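Local coordinates for Lmo2184 protein (Listeria monocytogenes serovar 1/2a, PDB 5JOQ) that probably binds heme as a membrane-anchored lipoprotein and delivers it to an ABC transporter for iron uptake, at residues E46-D49 / K50-L53; K98-E101 / A102-K105; Q127-I130 / K131-G134; F137-I140 / E141-T144. One frame throughout, in Å; residues are numbered along the deposited sequence. Where two conformers were deposited one is given.

Three of the four contacts form one cluster where three helices meet; contact 2 stands apart. Contacts 3 and 4, on helices 123-136 and 140-161, have centres about 8 Å apart. They are joined by a probable hydrogen bond from R139 N to G134 O at 2.8 Å, with A143 CB packed on G134 CA. The centre of contact 1, the end of helix 42-50, lies about 11 Å from that of contact 3 and about 10 Å from that of contact 4. I47, M48 and L51 pack on L133, and R139 reaches back to the carbonyl of D52. Contact 2 leads from strand 93-97 into helix 101-110 in the first lobe and faces a second subunit; its nearest atoms are about 6 Å from contact 3.

Contact 1 (E46-D49 / K50-L53); sequences EIMD and KLDL
I47 and L51, one helical turn apart, run side by side and point the same way. The touch is between methyls, I47 CG2 lying 4.0 Å from L51 CD1. In I47 it is CG2 that stands opposite the backbone N, leaving CG1 beside that N and turned from the contact (chi1 -75°). L51 CG also rides close to the backbone one turn back, 3.3 Å from I47 O. From the same side of the L51 methyl as I47, M48 CE stops 4.2 Å from L51 CD1, a looser touch.

M48 meets L53 differently. The two chains cross at a slant, and the thioether sulfur does the work, with SD 3.9 Å from L53 CD1. The bend at chi2 of M48 (-74°) brings SD to L53, and the one at chi3 directs CE. This is the apolar side of a Schellman motif that ends helix 42-50: D52 takes a positive phi of 60°, and L53 N donates to M48 O over 3.1 Å, so that the chain turns back and brings L53 against the last turn. D52 N also binds D49 O, from well above the plane of that carbonyl. One residue earlier, L51 N donates to I47 O at 2.9 Å, an ordinary helical bond.

On the outer side K50 lays its CG 3.5 Å from E46 O, and its bent chain then carries the ammonium away. D52 likewise turns outward, and its carboxylate pairs with R68. Inward, I47, M48 and L51 all bear on L133 of helix 123-136, while L51 also meets A143 of helix 140-161.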
ATOM      1  N   GLU A  46     -23.069  -6.264   1.296  1.00 16.00           N
ATOM      2  CA  GLU A  46     -24.014  -5.232   0.861  1.00 19.38           C
ATOM      3  C   GLU A  46     -25.222  -5.838   0.140  1.00 20.38           C
ATOM      4  O   GLU A  46     -26.364  -5.372   0.308  1.00 19.12           O
ATOM      5  CB  GLU A  46     -23.295  -4.232  -0.045  1.00 15.38           C
ATOM      6  CG  GLU A  46     -22.183  -3.455   0.719  1.00 17.05           C
ATOM      7  CD  GLU A  46     -21.318  -2.595  -0.213  1.00 24.58           C
ATOM      8  OE1 GLU A  46     -21.266  -2.861  -1.445  1.00 26.01           O
ATOM      9  OE2 GLU A  46     -20.691  -1.648   0.308  1.00 24.93           O
ATOM     10  N   ILE A  47     -24.993  -6.868  -0.670  1.00 13.83           N
ATOM     11  CA  ILE A  47     -26.117  -7.540  -1.323  1.00 13.54           C
ATOM     12  C   ILE A  47     -27.011  -8.206  -0.282  1.00 18.80           C
ATOM     13  O   ILE A  47     -28.240  -8.131  -0.366  1.00 16.65           O
ATOM     14  CB  ILE A  47     -25.603  -8.535  -2.382  1.00 12.35           C
ATOM     15  CG1 ILE A  47     -25.129  -7.749  -3.626  1.00 13.73           C
ATOM     16  CG2 ILE A  47     -26.722  -9.540  -2.766  1.00 12.39           C
ATOM     17  CD1 ILE A  47     -24.244  -8.572  -4.576  1.00 12.11           C
ATOM     18  N   MET A  48     -26.411  -8.869   0.712  1.00 14.76           N
ATOM     19  CA  MET A  48     -27.214  -9.516   1.753  1.00 17.05           C
ATOM     20  C   MET A  48     -28.090  -8.503   2.495  1.00 17.94           C
ATOM     21  O   MET A  48     -29.241  -8.796   2.860  1.00 18.53           O
ATOM     22  CB  MET A  48     -26.275 -10.236   2.731  1.00 19.83           C
ATOM     23  CG  MET A  48     -25.475 -11.378   2.135  1.00 18.16           C
ATOM     24  SD  MET A  48     -26.559 -12.791   1.857  1.00 28.96           S
ATOM     25  CE  MET A  48     -26.597 -12.727   0.152  1.00 16.31           C
ATOM     26  N   ASP A  49     -27.567  -7.296   2.712  1.00 17.58           N
ATOM     27  CA  ASP A  49     -28.368  -6.253   3.343  1.00 20.00           C
ATOM     28  C   ASP A  49     -29.575  -5.878   2.482  1.00 19.69           C
ATOM     29  O   ASP A  49     -30.682  -5.698   2.999  1.00 20.73           O
ATOM     30  CB  ASP A  49     -27.490  -5.029   3.619  1.00 21.85           C
ATOM     31  CG  ASP A  49     -28.284  -3.855   4.201  1.00 28.56           C
ATOM     32  OD1 ASP A  49     -28.933  -4.037   5.257  1.00 28.25           O
ATOM     33  OD2 ASP A  49     -28.250  -2.758   3.602  1.00 30.47           O
ATOM     34  N   LYS A  50     -29.370  -5.699   1.173  1.00 18.03           N
ATOM     35  CA  LYS A  50     -30.485  -5.351   0.291  1.00 21.63           C
ATOM     36  C   LYS A  50     -31.487  -6.486   0.204  1.00 22.33           C
ATOM     37  O   LYS A  50     -32.669  -6.234  -0.050  1.00 22.90           O
ATOM     38  CB  LYS A  50     -29.986  -5.007  -1.119  1.00 18.01           C
ATOM     39  CG  LYS A  50     -29.089  -3.742  -1.172  1.00 19.98           C
ATOM     40  CD  LYS A  50     -29.850  -2.472  -0.869  1.00 26.52           C
ATOM     41  CE  LYS A  50     -28.877  -1.256  -1.007  1.00 30.95           C
ATOM     42  NZ  LYS A  50     -29.342  -0.066  -0.256  1.00 34.38           N
ATOM     43  N   LEU A  51     -31.033  -7.734   0.396  1.00 17.34           N
ATOM     44  CA  LEU A  51     -31.934  -8.883   0.407  1.00 20.48           C
ATOM     45  C   LEU A  51     -32.580  -9.119   1.761  1.00 20.26           C
ATOM     46  O   LEU A  51     -33.377 -10.063   1.899  1.00 20.83           O
ATOM     47  CB  LEU A  51     -31.183 -10.147  -0.034  1.00 17.71           C
ATOM     48  CG  LEU A  51     -30.678 -10.127  -1.490  1.00 20.84           C
ATOM     49  CD1 LEU A  51     -30.097 -11.482  -1.870  1.00 17.99           C
ATOM     50  CD2 LEU A  51     -31.763  -9.709  -2.514  1.00 20.66           C
ATOM     51  N   ASP A  52     -32.248  -8.309   2.766  1.00 18.36           N
ATOM     52  CA  ASP A  52     -32.852  -8.422   4.095  1.00 21.80           C
ATOM     53  C   ASP A  52     -32.590  -9.801   4.705  1.00 24.35           C
ATOM     54  O   ASP A  52     -33.486 -10.445   5.268  1.00 23.62           O
ATOM     55  CB  ASP A  52     -34.356  -8.127   4.021  1.00 25.18           C
ATOM     56  CG  ASP A  52     -35.013  -7.985   5.402  1.00 31.84           C
ATOM     57  OD1 ASP A  52     -34.313  -7.800   6.427  1.00 29.70           O
ATOM     58  OD2 ASP A  52     -36.262  -8.043   5.454  1.00 33.78           O
ATOM     59  N   LEU A  53     -31.331 -10.253   4.607  1.00 22.46           N
ATOM     60  CA  LEU A  53     -30.914 -11.537   5.146  1.00 19.74           C
ATOM     61  C   LEU A  53     -29.995 -11.353   6.350  1.00 24.38           C
ATOM     62  O   LEU A  53     -29.065 -10.543   6.291  1.00 24.64           O
ATOM     63  CB  LEU A  53     -30.185 -12.343   4.067  1.00 18.45           C
ATOM     64  CG  LEU A  53     -31.153 -12.949   3.034  1.00 17.60           C
ATOM     65  CD1 LEU A  53     -30.402 -13.409   1.801  1.00 17.17           C
ATOM     66  CD2 LEU A  53     -31.956 -14.110   3.677  1.00 18.49           C
TER

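Contact 2 (K98-E101 / A102-K105); sequences KTLE and ADLK
E101 and K105 lie alongside each other on the first turn of helix 101-110, as an i to i+4 salt bridge at the start of the helix that follows strand 93-97 in the first lobe of this periplasmic-binding-protein fold. K105 NZ reaches E101 OE2 at 3.3 Å, coming down on it from above the carboxylate plane by 47°. E101 is extended from CG onward, with CG opposite its own N (chi1 180°), which holds the carboxylate out level with the lysine; K105 bends at chi3 to meet it. The contact below is aliphatic, K105 CE lying 4.0 Å from E101 CG.

The second carboxylate oxygen belongs to K98, whose NZ makes a 2.8 Å salt bridge to E101 OE1, although as a hydrogen bond it is weak. Two lysines thus share one glutamate, an oxygen each, in a network that probably favours its charged form. F117 of strand 115-118 touches both E101 and K105.

Round the helix from these charges, L100 CB packs against L104 CD1 at 3.9 Å, and L100 CD1 slants across D103, 3.7 Å from its OD2. That carboxylate is engaged by K237 of the second subunit, so this side of the turn is part of the subunit interface.

The backbone beneath is set by L104 N to L100 O and K105 N to E101 O. Earlier in the turn, water takes over: one molecule accepts from A102 N and donates to K98 O, both at 2.9 Å, and another accepts from D103 N while donating to T99 O.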
ATOM      1  N   LYS A  98     -16.241 -16.123  -7.735  1.00 14.06           N
ATOM      2  CA  LYS A  98     -15.587 -16.949  -8.751  1.00 15.52           C
ATOM      3  C   LYS A  98     -14.114 -16.615  -8.871  1.00 16.05           C
ATOM      4  O   LYS A  98     -13.273 -17.511  -9.054  1.00 17.32           O
ATOM      5  CB  LYS A  98     -16.262 -16.721 -10.108  1.00 21.55           C
ATOM      6  CG  LYS A  98     -16.370 -17.940 -10.994  1.00 33.46           C
ATOM      7  CD  LYS A  98     -17.509 -18.859 -10.504  1.00 41.09           C
ATOM      8  CE  LYS A  98     -17.313 -20.303 -10.974  1.00 46.73           C
ATOM      9  NZ  LYS A  98     -17.929 -21.298 -10.033  1.00 46.92           N
ATOM     10  N   THR A  99     -13.780 -15.316  -8.820  1.00 12.95           N
ATOM     11  CA  THR A  99     -12.383 -14.929  -9.034  1.00 15.94           C
ATOM     12  C   THR A  99     -11.477 -15.467  -7.931  1.00 14.71           C
ATOM     13  O   THR A  99     -10.281 -15.694  -8.166  1.00 15.90           O
ATOM     14  CB  THR A  99     -12.297 -13.396  -9.167  1.00 14.03           C
ATOM     15  OG1 THR A  99     -12.972 -12.997 -10.392  1.00 11.70           O
ATOM     16  CG2 THR A  99     -10.808 -12.914  -9.184  1.00 11.83           C
ATOM     17  N   LEU A 100     -12.024 -15.713  -6.735  1.00 12.30           N
ATOM     18  CA  LEU A 100     -11.281 -16.325  -5.642  1.00 15.56           C
ATOM     19  C   LEU A 100     -11.433 -17.844  -5.549  1.00 17.55           C
ATOM     20  O   LEU A 100     -10.841 -18.448  -4.658  1.00 17.44           O
ATOM     21  CB  LEU A 100     -11.712 -15.697  -4.304  1.00 14.55           C
ATOM     22  CG  LEU A 100     -10.849 -14.497  -3.890  1.00 16.51           C
ATOM     23  CD1 LEU A 100      -9.390 -14.956  -3.515  1.00 18.45           C
ATOM     24  CD2 LEU A 100     -10.818 -13.447  -4.999  1.00 17.06           C
ATOM     25  N   GLU A 101     -12.186 -18.481  -6.449  1.00 20.69           N
ATOM     26  CA  GLU A 101     -12.488 -19.903  -6.284  1.00 18.29           C
ATOM     27  C   GLU A 101     -11.224 -20.758  -6.304  1.00 20.63           C
ATOM     28  O   GLU A 101     -11.054 -21.659  -5.472  1.00 20.38           O
ATOM     29  CB  GLU A 101     -13.472 -20.348  -7.371  1.00 16.05           C
ATOM     30  CG  GLU A 101     -13.812 -21.812  -7.252  1.00 21.08           C
ATOM     31  CD  GLU A 101     -14.919 -22.229  -8.227  1.00 27.94           C
ATOM     32  OE1 GLU A 101     -15.258 -21.443  -9.134  1.00 26.59           O
ATOM     33  OE2 GLU A 101     -15.415 -23.349  -8.086  1.00 27.73           O
ATOM     34  N   ALA A 102     -10.329 -20.493  -7.236  1.00 18.08           N
ATOM     35  CA  ALA A 102      -9.136 -21.295  -7.351  1.00 19.33           C
ATOM     36  C   ALA A 102      -8.314 -21.225  -6.077  1.00 21.37           C
ATOM     37  O   ALA A 102      -7.761 -22.205  -5.648  1.00 18.86           O
ATOM     38  CB  ALA A 102      -8.322 -20.883  -8.562  1.00 23.12           C
ATOM     39  N   ASP A 103      -8.229 -20.048  -5.494  1.00 17.61           N
ATOM     40  CA  ASP A 103      -7.519 -19.882  -4.255  1.00 18.26           C
ATOM     41  C   ASP A 103      -8.145 -20.525  -3.020  1.00 20.81           C
ATOM     42  O   ASP A 103      -7.456 -21.100  -2.213  1.00 22.37           O
ATOM     43  CB  ASP A 103      -7.335 -18.404  -3.945  1.00 23.96           C
ATOM     44  CG  ASP A 103      -6.331 -17.741  -4.852  1.00 31.83           C
ATOM     45  OD1 ASP A 103      -5.656 -18.460  -5.597  1.00 30.60           O
ATOM     46  OD2 ASP A 103      -6.238 -16.510  -4.813  1.00 33.33           O
ATOM     47  N   LEU A 104      -9.457 -20.388  -2.879  1.00 16.41           N
ATOM     48  CA  LEU A 104     -10.152 -20.843  -1.679  1.00 18.08           C
ATOM     49  C   LEU A 104     -10.961 -22.121  -1.653  1.00 21.13           C
ATOM     50  O   LEU A 104     -11.308 -22.583  -0.578  1.00 22.24           O
ATOM     51  CB  LEU A 104     -11.086 -19.728  -1.209  1.00 16.00           C
ATOM     52  CG  LEU A 104     -10.558 -18.309  -1.193  1.00 18.23           C
ATOM     53  CD1 LEU A 104     -11.597 -17.295  -0.751  1.00 14.96           C
ATOM     54  CD2 LEU A 104      -9.336 -18.256  -0.308  1.00 18.98           C
ATOM     55  N   LYS A 105     -11.264 -22.687  -2.805  1.00 18.72           N
ATOM     56  CA  LYS A 105     -12.122 -23.840  -2.827  1.00 20.66           C
ATOM     57  C   LYS A 105     -11.623 -25.029  -2.019  1.00 21.59           C
ATOM     58  O   LYS A 105     -12.387 -25.610  -1.279  1.00 22.39           O
ATOM     59  CB  LYS A 105     -12.383 -24.288  -4.260  1.00 23.27           C
ATOM     60  CG  LYS A 105     -13.211 -25.549  -4.332  1.00 35.81           C
ATOM     61  CD  LYS A 105     -13.861 -25.760  -5.680  1.00 46.26           C
ATOM     62  CE  LYS A 105     -12.851 -25.659  -6.796  1.00 54.84           C
ATOM     63  NZ  LYS A 105     -13.483 -25.963  -8.108  1.00 61.20           N
TER
HETATM   64  O   HOH W   1     -10.705 -18.769  -9.514  1.00 19.11           O
HETATM   65  O   HOH W   2      -8.501 -17.700  -7.171  1.00 21.90           O

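Contact 3 (Q127-I130 / K131-G134); sequences QTEI and KNLG
T128 and N132 face the same way one turn apart, the methyl T128 CG2 lying 3.7 Å from the amide nitrogen N132 ND2. It is van der Waals contact: CG2 stands opposite the backbone N of T128, which turns OG1 the other way. T128 O lies 3.2 Å from N132 CG, against the flat of the amide, without a hydrogen bond to ND2. A similarly close fit holds L133, whose CG sits 3.3 Å from E129 O, and K131 CB rests 3.4 Å from T128 O before its extended chain runs outward.

Hydrogen bonding across the contact is by the backbone. K131, N132, L133 and G134 each donate to the carbonyl four residues back; L133 N to E129 O is the shortest, at 2.8 Å, and G134 N to I130 O is nearly straight at 167°.

The polar ends of the side chains find partners elsewhere. E129 OE2 accepts from the backbone N of D119, and Q127 binds T151 of helix 140-161.

Apolar packing goes inward: I130 lies between I47 of helix 42-50 and A143, N147 and L150 of helix 140-161. Unbroken i to i+4 bonding, with one face solvent-facing and the other apolar, marks an amphipathic alpha-helix, here the first of the two helices spanned by a predicted coiled coil.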
ATOM      1  N   GLN A 127     -26.003  -9.735 -11.514  1.00  9.34           N
ATOM      2  CA  GLN A 127     -27.462  -9.720 -11.419  1.00 11.64           C
ATOM      3  C   GLN A 127     -28.057 -11.130 -11.437  1.00 10.50           C
ATOM      4  O   GLN A 127     -29.025 -11.404 -10.721  1.00 12.91           O
ATOM      5  CB  GLN A 127     -28.056  -8.871 -12.537  1.00 10.26           C
ATOM      6  CG  GLN A 127     -27.712  -7.369 -12.357  1.00 10.12           C
ATOM      7  CD  GLN A 127     -28.527  -6.544 -13.319  1.00 15.74           C
ATOM      8  OE1 GLN A 127     -28.168  -6.408 -14.485  1.00 17.95           O
ATOM      9  NE2 GLN A 127     -29.659  -6.011 -12.843  1.00 14.10           N
ATOM     10  N   THR A 128     -27.513 -12.041 -12.250  1.00 12.74           N
ATOM     11  CA  THR A 128     -27.996 -13.429 -12.179  1.00 11.12           C
ATOM     12  C   THR A 128     -27.720 -14.037 -10.798  1.00 10.99           C
ATOM     13  O   THR A 128     -28.550 -14.799 -10.256  1.00 11.26           O
ATOM     14  CB  THR A 128     -27.332 -14.264 -13.274  1.00 10.28           C
ATOM     15  OG1 THR A 128     -27.747 -13.769 -14.564  1.00 12.44           O
ATOM     16  CG2 THR A 128     -27.703 -15.780 -13.143  1.00 10.89           C
ATOM     17  N   GLU A 129     -26.556 -13.724 -10.210  1.00 11.02           N
ATOM     18  CA  GLU A 129     -26.255 -14.235  -8.872  1.00 15.36           C
ATOM     19  C   GLU A 129     -27.223 -13.670  -7.844  1.00 14.75           C
ATOM     20  O   GLU A 129     -27.665 -14.388  -6.939  1.00 13.95           O
ATOM     21  CB  GLU A 129     -24.816 -13.916  -8.463  1.00 14.56           C
ATOM     22  CG  GLU A 129     -23.761 -14.600  -9.344  1.00 14.62           C
ATOM     23  CD  GLU A 129     -23.684 -16.135  -9.211  1.00 18.75           C
ATOM     24  OE1 GLU A 129     -24.494 -16.761  -8.489  1.00 16.86           O
ATOM     25  OE2 GLU A 129     -22.794 -16.705  -9.876  1.00 16.57           O
ATOM     26  N   ILE A 130     -27.605 -12.403  -8.007  1.00 10.96           N
ATOM     27  CA  ILE A 130     -28.594 -11.794  -7.109  1.00 11.78           C
ATOM     28  C   ILE A 130     -29.936 -12.520  -7.232  1.00 12.38           C
ATOM     29  O   ILE A 130     -30.569 -12.882  -6.225  1.00 11.92           O
ATOM     30  CB  ILE A 130     -28.718 -10.286  -7.413  1.00 11.29           C
ATOM     31  CG1 ILE A 130     -27.473  -9.540  -6.892  1.00 10.03           C
ATOM     32  CG2 ILE A 130     -30.020  -9.718  -6.819  1.00 11.63           C
ATOM     33  CD1 ILE A 130     -27.342  -8.048  -7.477  1.00 10.30           C
ATOM     34  N   LYS A 131     -30.373 -12.775  -8.468  1.00 13.11           N
ATOM     35  CA  LYS A 131     -31.583 -13.571  -8.675  1.00 13.02           C
ATOM     36  C   LYS A 131     -31.472 -14.930  -7.977  1.00 13.81           C
ATOM     37  O   LYS A 131     -32.420 -15.394  -7.326  1.00 15.66           O
ATOM     38  CB  LYS A 131     -31.815 -13.746 -10.183  1.00 10.73           C
ATOM     39  CG  LYS A 131     -32.959 -14.703 -10.570  1.00 12.30           C
ATOM     40  CD  LYS A 131     -33.094 -14.833 -12.130  1.00 12.48           C
ATOM     41  CE  LYS A 131     -34.271 -15.811 -12.586  1.00 15.85           C
ATOM     42  NZ  LYS A 131     -34.539 -15.821 -14.123  1.00 15.86           N
ATOM     43  N   ASN A 132     -30.340 -15.612  -8.150  1.00 14.03           N
ATOM     44  CA  ASN A 132     -30.203 -16.968  -7.598  1.00 14.74           C
ATOM     45  C   ASN A 132     -30.148 -16.963  -6.065  1.00 13.40           C
ATOM     46  O   ASN A 132     -30.673 -17.877  -5.412  1.00 14.11           O
ATOM     47  CB  ASN A 132     -28.970 -17.643  -8.220  1.00 19.85           C
ATOM     48  CG  ASN A 132     -29.162 -17.936  -9.741  1.00 30.66           C
ATOM     49  OD1 ASN A 132     -30.273 -17.891 -10.244  1.00 35.24           O
ATOM     50  ND2 ASN A 132     -28.088 -18.233 -10.440  1.00 38.56           N
ATOM     51  N   LEU A 133     -29.523 -15.943  -5.472  1.00 13.27           N
ATOM     52  CA  LEU A 133     -29.558 -15.782  -4.016  1.00 14.72           C
ATOM     53  C   LEU A 133     -30.979 -15.570  -3.506  1.00 16.59           C
ATOM     54  O   LEU A 133     -31.363 -16.119  -2.456  1.00 18.55           O
ATOM     55  CB  LEU A 133     -28.686 -14.583  -3.602  1.00 12.28           C
ATOM     56  CG  LEU A 133     -27.159 -14.775  -3.721  1.00 15.41           C
ATOM     57  CD1 LEU A 133     -26.496 -13.420  -3.592  1.00 15.35           C
ATOM     58  CD2 LEU A 133     -26.664 -15.797  -2.615  1.00 13.84           C
ATOM     59  N   GLY A 134     -31.767 -14.761  -4.222  1.00 15.15           N
ATOM     60  CA  GLY A 134     -33.189 -14.622  -3.887  1.00 13.16           C
ATOM     61  C   GLY A 134     -33.900 -15.957  -3.840  1.00 14.03           C
ATOM     62  O   GLY A 134     -34.654 -16.255  -2.899  1.00 14.98           O
TER

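Contact 4 (F137-I140 / E141-T144); sequences FDRI and EEAT
R139 lays its aliphatic part across the carboxylate of E142, three residues on. From CB the arginine already has E142 OE1 at 3.6 Å. CG turns back beside the backbone N, and the bend at chi2 (-63°) swings CD in again, to 3.5 Å from E142 OE1 and 3.7 Å from E142 CD. NE then passes 4.5 Å from E142 OE2. That oxygen stands well out of the guanidinium plane, and no N-H is aimed at it, so the attraction is one of charge alone. At the tip NH1 donates to D138 O at 3.1 Å; the acceptor is in the guanidinium plane, yet the donor stands above the plane of the D138 carbonyl. NH2 goes to the carbonyl of D52 in the loop after helix 42-50.

R139 is the N-cap of helix 140-161, the long helix that in this family of binding proteins runs between the two lobes. Its carbonyl takes the first helical bond, from A143 N at 2.9 Å. E142, bent at chi2, brings its carboxylate back to the start of the helix, where the helix dipole may help to steady the negative charge. A water at the same end accepts from I140 N and donates to E141 OE1.

One step along, I140 O is gripped twice by T144. The backbone N of T144 binds it at 2.9 Å and T144 OG1 at 2.7 Å, from opposite faces of the carbonyl plane; with OG1 placed beside its own backbone N, the hydroxyl bends back to the chain.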
ATOM      1  N   PHE A 137     -32.537 -18.270  -0.847  1.00 16.64           N
ATOM      2  CA  PHE A 137     -32.784 -17.875   0.535  1.00 20.27           C
ATOM      3  C   PHE A 137     -34.147 -17.219   0.742  1.00 22.83           C
ATOM      4  O   PHE A 137     -34.327 -16.484   1.720  1.00 19.49           O
ATOM      5  CB  PHE A 137     -31.653 -16.955   1.005  1.00 20.47           C
ATOM      6  CG  PHE A 137     -30.306 -17.630   1.037  1.00 19.33           C
ATOM      7  CD1 PHE A 137     -30.080 -18.710   1.901  1.00 23.23           C
ATOM      8  CD2 PHE A 137     -29.260 -17.179   0.233  1.00 22.06           C
ATOM      9  CE1 PHE A 137     -28.816 -19.337   1.964  1.00 22.61           C
ATOM     10  CE2 PHE A 137     -28.013 -17.799   0.280  1.00 20.97           C
ATOM     11  CZ  PHE A 137     -27.803 -18.895   1.149  1.00 21.55           C
ATOM     12  N   ASP A 138     -35.119 -17.480  -0.144  0.59 21.23           N
ATOM     13  CA  ASP A 138     -36.491 -16.987   0.013  0.59 20.65           C
ATOM     14  C   ASP A 138     -36.529 -15.461   0.079  0.59 20.35           C
ATOM     15  O   ASP A 138     -37.145 -14.873   0.974  0.59 20.51           O
ATOM     16  CB  ASP A 138     -37.160 -17.591   1.252  0.59 23.91           C
ATOM     17  CG  ASP A 138     -38.680 -17.375   1.265  0.59 25.82           C
ATOM     18  OD1 ASP A 138     -39.237 -16.830   0.279  0.59 24.99           O
ATOM     19  OD2 ASP A 138     -39.324 -17.768   2.255  0.59 27.83           O
ATOM     20  N   ARG A 139     -35.849 -14.818  -0.865  1.00 15.72           N
ATOM     21  CA  ARG A 139     -35.864 -13.358  -0.975  1.00 15.03           C
ATOM     22  C   ARG A 139     -36.098 -12.956  -2.421  1.00 14.98           C
ATOM     23  O   ARG A 139     -35.454 -12.038  -2.943  1.00 13.34           O
ATOM     24  CB  ARG A 139     -34.564 -12.736  -0.441  1.00 14.73           C
ATOM     25  CG  ARG A 139     -34.367 -12.904   1.088  1.00 15.77           C
ATOM     26  CD  ARG A 139     -35.450 -12.207   1.896  1.00 17.93           C
ATOM     27  NE  ARG A 139     -35.129 -12.154   3.325  1.00 21.65           N
ATOM     28  CZ  ARG A 139     -35.454 -13.097   4.215  1.00 26.00           C
ATOM     29  NH1 ARG A 139     -36.087 -14.200   3.809  1.00 21.65           N
ATOM     30  NH2 ARG A 139     -35.117 -12.956   5.510  1.00 26.17           N
ATOM     31  N   ILE A 140     -37.014 -13.656  -3.096  1.00 16.38           N
ATOM     32  CA  ILE A 140     -37.183 -13.436  -4.531  1.00 14.37           C
ATOM     33  C   ILE A 140     -37.666 -12.011  -4.791  1.00 17.13           C
ATOM     34  O   ILE A 140     -37.197 -11.339  -5.720  1.00 14.13           O
ATOM     35  CB  ILE A 140     -38.152 -14.492  -5.104  1.00 15.94           C
ATOM     36  CG1 ILE A 140     -37.488 -15.885  -5.127  1.00 16.44           C
ATOM     37  CG2 ILE A 140     -38.681 -14.099  -6.502  1.00 17.01           C
ATOM     38  CD1 ILE A 140     -38.447 -17.041  -5.493  1.00 18.86           C
ATOM     39  N   GLU A 141     -38.629 -11.534  -3.992  1.00 15.85           N
ATOM     40  CA  GLU A 141     -39.126 -10.169  -4.159  1.00 17.04           C
ATOM     41  C   GLU A 141     -38.014  -9.134  -3.952  1.00 16.22           C
ATOM     42  O   GLU A 141     -37.872  -8.182  -4.744  1.00 16.33           O
ATOM     43  CB  GLU A 141     -40.292  -9.933  -3.186  1.00 23.89           C
ATOM     44  CG  GLU A 141     -41.405 -11.014  -3.299  1.00 37.76           C
ATOM     45  CD  GLU A 141     -41.313 -12.212  -2.288  1.00 42.93           C
ATOM     46  OE1 GLU A 141     -40.210 -12.816  -2.070  1.00 36.66           O
ATOM     47  OE2 GLU A 141     -42.396 -12.554  -1.727  1.00 44.71           O
ATOM     48  N   GLU A 142     -37.192  -9.312  -2.912  1.00 17.20           N
ATOM     49  CA  GLU A 142     -36.132  -8.339  -2.660  1.00 16.65           C
ATOM     50  C   GLU A 142     -35.087  -8.357  -3.776  1.00 15.36           C
ATOM     51  O   GLU A 142     -34.571  -7.293  -4.179  1.00 14.96           O
ATOM     52  CB  GLU A 142     -35.476  -8.618  -1.308  1.00 17.67           C
ATOM     53  CG  GLU A 142     -36.353  -8.310  -0.096  1.00 19.73           C
ATOM     54  CD  GLU A 142     -37.308  -9.448   0.248  1.00 23.45           C
ATOM     55  OE1 GLU A 142     -37.375 -10.467  -0.479  1.00 20.95           O
ATOM     56  OE2 GLU A 142     -38.005  -9.300   1.255  1.00 27.09           O
ATOM     57  N   ALA A 143     -34.754  -9.548  -4.285  1.00 13.07           N
ATOM     58  CA  ALA A 143     -33.761  -9.650  -5.368  1.00 17.77           C
ATOM     59  C   ALA A 143     -34.274  -9.011  -6.648  1.00 15.99           C
ATOM     60  O   ALA A 143     -33.517  -8.326  -7.365  1.00 14.18           O
ATOM     61  CB  ALA A 143     -33.422 -11.117  -5.648  1.00 11.95           C
ATOM     62  N   THR A 144     -35.555  -9.250  -6.947  1.00 13.19           N
ATOM     63  CA  THR A 144     -36.212  -8.683  -8.122  1.00 15.08           C
ATOM     64  C   THR A 144     -36.198  -7.155  -8.076  1.00 16.59           C
ATOM     65  O   THR A 144     -35.908  -6.499  -9.076  1.00 14.98           O
ATOM     66  CB  THR A 144     -37.646  -9.228  -8.191  1.00 14.93           C
ATOM     67  OG1 THR A 144     -37.591 -10.653  -8.265  1.00 16.23           O
ATOM     68  CG2 THR A 144     -38.402  -8.726  -9.407  1.00 16.70           C
TER
HETATM   69  O   HOH W   3     -39.051 -15.566  -1.796  1.00 13.66           O